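Endoglucanase from Fervidobacterium pennivorans probably hydrolyses beta-glucosidic linkages, as a member of glycoside hydrolase family 5 (cellulase A). Local coordinates of one contact, PDB 6KDD (chain A, 1.92 Å), residues I99-H104 and F138-N143, beside the matching contact of the related endoglucanase FnCel5A from Fervidobacterium nodosum, PDB 3NCO (chain B, 1.50 Å), residues I99-H104 and F138-N143. One frame, after least-squares fit of the local backbone (RMSD 0.10 Å); residues are numbered along the deposited sequences.

Structure 1 (6KDD).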
loop_
_atom_site.group_PDB
_atom_site.type_symbol
_atom_site.label_atom_id
_atom_site.label_comp_id
_atom_site.label_asym_id
_atom_site.label_seq_id
_atom_site.Cartn_x
_atom_site.Cartn_y
_atom_site.Cartn_z
ATOM N N ILE A 99 8.610 1.341 1.000
ATOM C CA ILE A 99 7.812 1.817 -0.107
ATOM C C ILE A 99 7.156 3.119 0.336
ATOM O O ILE A 99 6.446 3.154 1.359
ATOM C CB ILE A 99 6.732 0.794 -0.501
ATOM C CG1 ILE A 99 7.363 -0.511 -0.971
ATOM C CG2 ILE A 99 5.819 1.452 -1.549
ATOM C CD1 ILE A 99 6.531 -1.763 -0.730
ATOM N N ILE A 100 7.403 4.171 -0.451
ATOM C CA ILE A 100 6.713 5.438 -0.248
ATOM C C ILE A 100 5.780 5.677 -1.439
ATOM O O ILE A 100 6.122 5.400 -2.599
ATOM C CB ILE A 100 7.693 6.616 -0.052
ATOM C CG1 ILE A 100 8.684 6.752 -1.219
ATOM C CG2 ILE A 100 8.430 6.482 1.283
ATOM C CD1 ILE A 100 9.423 8.094 -1.213
ATOM N N ASN A 101 4.611 6.241 -1.136
ATOM C CA ASN A 101 3.646 6.495 -2.188
ATOM C C ASN A 101 3.186 7.953 -2.144
ATOM O O ASN A 101 3.683 8.773 -1.357
ATOM C CB ASN A 101 2.467 5.517 -2.095
ATOM C CG ASN A 101 1.529 5.849 -0.955
ATOM O OD1 ASN A 101 1.556 6.951 -0.396
ATOM N ND2 ASN A 101 0.682 4.888 -0.608
ATOM N N THR A 102 2.187 8.251 -2.998
ATOM C CA THR A 102 1.294 9.371 -2.781
ATOM C C THR A 102 -0.095 8.773 -2.492
ATOM O O THR A 102 -0.477 7.784 -3.106
ATOM C CB THR A 102 1.288 10.321 -3.999
ATOM O OG1 THR A 102 2.610 10.853 -4.106
ATOM C CG2 THR A 102 0.285 11.453 -3.878
ATOM N N HIS A 103 -0.830 9.376 -1.560
ATOM C CA HIS A 103 -2.032 8.769 -1.011
ATOM C C HIS A 103 -3.023 9.871 -0.654
ATOM O O HIS A 103 -2.625 10.917 -0.139
ATOM C CB HIS A 103 -1.579 8.055 0.289
ATOM C CG HIS A 103 -2.333 6.841 0.730
ATOM N ND1 HIS A 103 -3.597 6.914 1.322
ATOM C CD2 HIS A 103 -1.954 5.552 0.827
ATOM C CE1 HIS A 103 -3.963 5.710 1.748
ATOM N NE2 HIS A 103 -2.981 4.861 1.440
ATOM N N HIS A 104 -4.322 9.615 -0.839
ATOM C CA HIS A 104 -5.375 10.555 -0.441
ATOM C C HIS A 104 -5.187 11.931 -1.094
ATOM O O HIS A 104 -5.343 12.958 -0.418
ATOM C CB HIS A 104 -5.588 10.661 1.084
ATOM C CG HIS A 104 -6.120 9.389 1.677
ATOM N ND1 HIS A 104 -5.801 8.943 2.967
ATOM C CD2 HIS A 104 -6.904 8.424 1.137
ATOM C CE1 HIS A 104 -6.415 7.781 3.203
ATOM N NE2 HIS A 104 -7.068 7.437 2.085
ATOM N N PHE A 138 11.567 1.838 -2.623
ATOM C CA PHE A 138 10.733 1.806 -3.817
ATOM C C PHE A 138 9.730 2.952 -3.790
ATOM O O PHE A 138 9.367 3.458 -2.713
ATOM C CB PHE A 138 9.948 0.490 -3.928
ATOM C CG PHE A 138 10.700 -0.814 -3.965
ATOM C CD1 PHE A 138 12.099 -0.879 -4.051
ATOM C CD2 PHE A 138 9.988 -2.009 -3.910
ATOM C CE1 PHE A 138 12.759 -2.103 -4.038
ATOM C CE2 PHE A 138 10.650 -3.229 -3.929
ATOM C CZ PHE A 138 12.034 -3.272 -4.021
ATOM N N PHE A 139 9.298 3.368 -4.996
ATOM C CA PHE A 139 8.310 4.429 -5.152
ATOM C C PHE A 139 6.973 3.812 -5.600
ATOM O O PHE A 139 6.963 2.789 -6.285
ATOM C CB PHE A 139 8.706 5.432 -6.234
ATOM C CG PHE A 139 9.944 6.240 -5.965
ATOM C CD1 PHE A 139 10.465 6.385 -4.673
ATOM C CD2 PHE A 139 10.606 6.840 -7.023
ATOM C CE1 PHE A 139 11.622 7.122 -4.431
ATOM C CE2 PHE A 139 11.763 7.575 -6.775
ATOM C CZ PHE A 139 12.265 7.724 -5.487
ATOM N N GLU A 140 5.849 4.414 -5.169
ATOM C CA GLU A 140 4.552 3.896 -5.592
ATOM C C GLU A 140 3.740 5.107 -6.041
ATOM O O GLU A 140 3.464 6.014 -5.268
ATOM C CB GLU A 140 3.889 3.082 -4.467
ATOM C CG GLU A 140 2.434 2.710 -4.799
ATOM C CD GLU A 140 1.718 2.036 -3.632
ATOM O OE1 GLU A 140 2.265 2.057 -2.499
ATOM O OE2 GLU A 140 0.609 1.466 -3.857
ATOM N N ILE A 141 3.425 5.169 -7.338
ATOM C CA ILE A 141 2.938 6.441 -7.878
ATOM C C ILE A 141 1.688 6.944 -7.155
ATOM O O ILE A 141 1.604 8.103 -6.745
ATOM C CB ILE A 141 2.698 6.304 -9.400
ATOM C CG1 ILE A 141 4.052 6.118 -10.092
ATOM C CG2 ILE A 141 1.939 7.529 -9.912
ATOM C CD1 ILE A 141 3.987 5.958 -11.597
ATOM N N TYR A 142 0.650 6.099 -7.082
ATOM C CA TYR A 142 -0.551 6.595 -6.431
ATOM C C TYR A 142 -1.347 5.425 -5.832
ATOM O O TYR A 142 -1.474 4.407 -6.471
ATOM C CB TYR A 142 -1.420 7.367 -7.431
ATOM C CG TYR A 142 -2.539 8.042 -6.703
ATOM C CD1 TYR A 142 -2.248 9.007 -5.755
ATOM C CD2 TYR A 142 -3.852 7.616 -6.834
ATOM C CE1 TYR A 142 -3.240 9.583 -4.991
ATOM C CE2 TYR A 142 -4.871 8.237 -6.125
ATOM C CZ TYR A 142 -4.554 9.188 -5.184
ATOM O OH TYR A 142 -5.511 9.812 -4.454
ATOM N N ASN A 143 -1.845 5.608 -4.611
ATOM C CA ASN A 143 -2.660 4.649 -3.868
ATOM C C ASN A 143 -4.090 4.634 -4.441
ATOM O O ASN A 143 -4.715 5.672 -4.510
ATOM C CB ASN A 143 -2.737 5.050 -2.383
ATOM C CG ASN A 143 -3.639 4.135 -1.568
ATOM O OD1 ASN A 143 -4.719 4.548 -1.128
ATOM N ND2 ASN A 143 -3.231 2.896 -1.403
HETATM O O HOH W 1 -5.487 7.404 -2.049
#

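Structure 2 (3NCO).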
loop_
_atom_site.group_PDB
_atom_site.type_symbol
_atom_site.label_atom_id
_atom_site.label_comp_id
_atom_site.label_asym_id
_atom_site.label_seq_id
_atom_site.Cartn_x
_atom_site.Cartn_y
_atom_site.Cartn_z
ATOM N N ILE B 99 8.568 1.377 1.045
ATOM C CA ILE B 99 7.763 1.784 -0.110
ATOM C C ILE B 99 7.153 3.128 0.287
ATOM O O ILE B 99 6.481 3.209 1.313
ATOM C CB ILE B 99 6.647 0.751 -0.398
ATOM C CG1 ILE B 99 7.172 -0.622 -0.905
ATOM C CG2 ILE B 99 5.717 1.282 -1.499
ATOM C CD1 ILE B 99 6.214 -1.758 -0.689
ATOM N N ILE B 100 7.439 4.193 -0.486
ATOM C CA ILE B 100 6.777 5.487 -0.216
ATOM C C ILE B 100 5.838 5.770 -1.411
ATOM O O ILE B 100 6.247 5.556 -2.573
ATOM C CB ILE B 100 7.807 6.662 0.018
ATOM C CG1 ILE B 100 8.642 6.960 -1.268
ATOM C CG2 ILE B 100 8.686 6.482 1.354
ATOM C CD1 ILE B 100 9.620 8.181 -1.045
ATOM N N ASN B 101 4.633 6.274 -1.123
ATOM C CA ASN B 101 3.579 6.363 -2.157
ATOM C C ASN B 101 3.114 7.851 -2.149
ATOM O O ASN B 101 3.601 8.685 -1.390
ATOM C CB ASN B 101 2.403 5.321 -1.951
ATOM C CG ASN B 101 1.384 5.717 -0.857
ATOM O OD1 ASN B 101 1.493 6.802 -0.240
ATOM N ND2 ASN B 101 0.396 4.817 -0.582
ATOM N N CYS B 102 2.122 8.170 -2.996
ATOM C CA CYS B 102 1.263 9.303 -2.726
ATOM C C CYS B 102 -0.149 8.750 -2.495
ATOM O O CYS B 102 -0.581 7.821 -3.180
ATOM C CB CYS B 102 1.295 10.217 -3.942
ATOM S SG CYS B 102 0.378 11.805 -3.757
ATOM N N HIS B 103 -0.865 9.342 -1.545
ATOM C CA HIS B 103 -2.061 8.746 -0.946
ATOM C C HIS B 103 -3.030 9.894 -0.621
ATOM O O HIS B 103 -2.629 11.041 -0.306
ATOM C CB HIS B 103 -1.636 8.060 0.338
ATOM C CG HIS B 103 -2.420 6.848 0.752
ATOM N ND1 HIS B 103 -3.649 6.870 1.382
ATOM C CD2 HIS B 103 -2.039 5.559 0.747
ATOM C CE1 HIS B 103 -3.978 5.638 1.764
ATOM N NE2 HIS B 103 -3.031 4.824 1.356
ATOM N N HIS B 104 -4.319 9.603 -0.774
ATOM C CA HIS B 104 -5.340 10.567 -0.365
ATOM C C HIS B 104 -5.180 11.933 -1.056
ATOM O O HIS B 104 -5.160 12.950 -0.396
ATOM C CB HIS B 104 -5.345 10.720 1.170
ATOM C CG HIS B 104 -6.634 11.246 1.709
ATOM N ND1 HIS B 104 -7.425 10.524 2.595
ATOM C CD2 HIS B 104 -7.295 12.404 1.466
ATOM C CE1 HIS B 104 -8.512 11.235 2.885
ATOM N NE2 HIS B 104 -8.465 12.361 2.196
ATOM N N PHE B 138 11.607 1.873 -2.591
ATOM C CA PHE B 138 10.740 1.766 -3.794
ATOM C C PHE B 138 9.753 2.931 -3.848
ATOM O O PHE B 138 9.321 3.404 -2.777
ATOM C CB PHE B 138 9.881 0.482 -3.725
ATOM C CG PHE B 138 10.666 -0.802 -3.741
ATOM C CD1 PHE B 138 12.024 -0.831 -3.903
ATOM C CD2 PHE B 138 9.981 -2.013 -3.672
ATOM C CE1 PHE B 138 12.735 -2.065 -3.848
ATOM C CE2 PHE B 138 10.659 -3.236 -3.662
ATOM C CZ PHE B 138 12.049 -3.265 -3.727
ATOM N N PHE B 139 9.387 3.387 -5.062
ATOM C CA PHE B 139 8.352 4.417 -5.181
ATOM C C PHE B 139 7.020 3.776 -5.554
ATOM O O PHE B 139 7.012 2.687 -6.143
ATOM C CB PHE B 139 8.687 5.384 -6.315
ATOM C CG PHE B 139 9.923 6.205 -6.062
ATOM C CD1 PHE B 139 10.409 6.306 -4.755
ATOM C CD2 PHE B 139 10.563 6.929 -7.111
ATOM C CE1 PHE B 139 11.531 7.036 -4.460
ATOM C CE2 PHE B 139 11.699 7.716 -6.842
ATOM C CZ PHE B 139 12.184 7.796 -5.504
ATOM N N GLU B 140 5.899 4.433 -5.239
ATOM C CA GLU B 140 4.586 3.918 -5.590
ATOM C C GLU B 140 3.715 5.094 -6.026
ATOM O O GLU B 140 3.310 5.869 -5.171
ATOM C CB GLU B 140 3.973 3.227 -4.375
ATOM C CG GLU B 140 2.551 2.707 -4.714
ATOM C CD GLU B 140 1.831 2.002 -3.577
ATOM O OE1 GLU B 140 2.390 1.973 -2.461
ATOM O OE2 GLU B 140 0.724 1.508 -3.791
ATOM N N ILE B 141 3.498 5.251 -7.336
ATOM C CA ILE B 141 2.951 6.492 -7.893
ATOM C C ILE B 141 1.694 7.019 -7.211
ATOM O O ILE B 141 1.640 8.190 -6.807
ATOM C CB ILE B 141 2.669 6.335 -9.387
ATOM C CG1 ILE B 141 4.036 6.224 -10.066
ATOM C CG2 ILE B 141 1.991 7.618 -9.961
ATOM C CD1 ILE B 141 3.937 5.769 -11.548
ATOM N N PHE B 142 0.694 6.140 -7.046
ATOM C CA PHE B 142 -0.559 6.569 -6.418
ATOM C C PHE B 142 -1.322 5.407 -5.807
ATOM O O PHE B 142 -1.413 4.330 -6.396
ATOM C CB PHE B 142 -1.443 7.371 -7.383
ATOM C CG PHE B 142 -2.554 8.105 -6.707
ATOM C CD1 PHE B 142 -2.298 9.107 -5.742
ATOM C CD2 PHE B 142 -3.869 7.751 -6.987
ATOM C CE1 PHE B 142 -3.364 9.743 -5.079
ATOM C CE2 PHE B 142 -4.937 8.406 -6.370
ATOM C CZ PHE B 142 -4.695 9.390 -5.422
ATOM N N ASN B 143 -1.915 5.663 -4.647
ATOM C CA ASN B 143 -2.733 4.669 -3.958
ATOM C C ASN B 143 -4.150 4.648 -4.508
ATOM O O ASN B 143 -4.842 5.652 -4.537
ATOM C CB ASN B 143 -2.797 5.098 -2.492
ATOM C CG ASN B 143 -3.653 4.189 -1.655
ATOM O OD1 ASN B 143 -4.728 4.595 -1.158
ATOM N ND2 ASN B 143 -3.244 3.005 -1.545
HETATM O O HOH W 2 -5.500 7.381 -2.087
#

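Structure 1 (6KDD)
Thr102 and Tyr142 meet just past the C-terminal ends of strands 97-101 and 137-140, the third and fourth strands of the TIM barrel. CB of Thr102 lies 4.2 Å from CD1 of Tyr142 and 3.5 Å from Ile141 O. OG1 lies anti to the carbonyl carbon (chi1 -64°), which leaves the methyl CG2 anti to N. A small beta-branched residue suits this buried corner, where Trp123 of helix 112-129 also touches it. CD1 of Tyr142 is 3.4 Å from Thr102 O, Trp154 touches the ring, and OH is hydrogen-bonded to Phe105 N in the following loop. Water 1 accepts from His104 N at 2.8 Å, donates to Asn143 OD1 and bonds Tyr142 OH weakly. The Asn143 amide stacks on the His103 ring, planes 7° apart, OD1 over one face without a hydrogen bond to NE2. Asn143 N donates to Thr102 O over 3.0 Å. Deeper, Asn101 and Glu140 lie side by side; Arg59 salt-bridges the carboxylate, and OD1 of Asn101 accepts from Ile62 N.

Structure 2 (3NCO)
Cys102 and Phe142 touch through CB of Cys102, 4.2 Å from CD1 of Phe142; the same CB rests 3.5 Å from Ile141 O. SG stands anti to the backbone N (chi1 -175°). A small, weakly polar residue suits this buried corner, where Trp123 of helix 112-130 also touches it. CD1 of Phe142 is 3.3 Å from Cys102 O, and the ring also meets Trp154 and, with planes at about 55°, Tyr109; a flat apolar ring suits these aromatic and backbone surroundings. Water 2 accepts from His104 N at 2.8 Å and donates to Asn143 OD1, bridging the two loops. The Asn143 amide stacks on the His103 ring, planes 9° apart, OD1 over one face without a hydrogen bond to NE2. Asn143 N donates to Cys102 O over 2.9 Å, tying the loops together through the backbone. Deeper, Asn101 and Glu140 lie side by side; Arg59 salt-bridges the carboxylate, and OD1 of Asn101 accepts from Ile62 N.

Comparison
At the first exchanged position Thr102(A) stands against Cys102(B). Their CB atoms coincide within the error, and CG2 of Thr102(A) and SG of Cys102(B) lie 0.4 Å apart, so a methyl and a sulfur occupy nearly the same place. OG1 of Thr102(A) has no counterpart in the side chain of Cys102(B), which has no second branch and no hydroxyl. The touch on the neighbouring loop is kept: CB of Thr102(A) is 3.5 Å from Ile141(A) O, as CB of Cys102(B) is from Ile141(B) O.

The second exchange is Tyr142(A) against Phe142(B). The rings superpose closely, with their CZ atoms 0.3 Å apart, so the difference is essentially the phenol hydroxyl. In Tyr142(A) that group bonds Phe105(A) N and, weakly, water 1; Phe142(B) has no group to make either bond. The water itself stays, since water 1 and water 2 occupy the same place.

The backbone bond from Ile100(A) N to Phe138(A) O recurs as Ile100(B) N to Phe138(B) O, and that from Asn143(A) N to Thr102(A) O as Asn143(B) N to Cys102(B) O. Ile99(A), Ile100(A), Asn101(A), Phe138(A), Phe139(A) and Glu140(A) and their counterparts keep their places, whereas the side chain of His104(A) lies differently from that of His104(B).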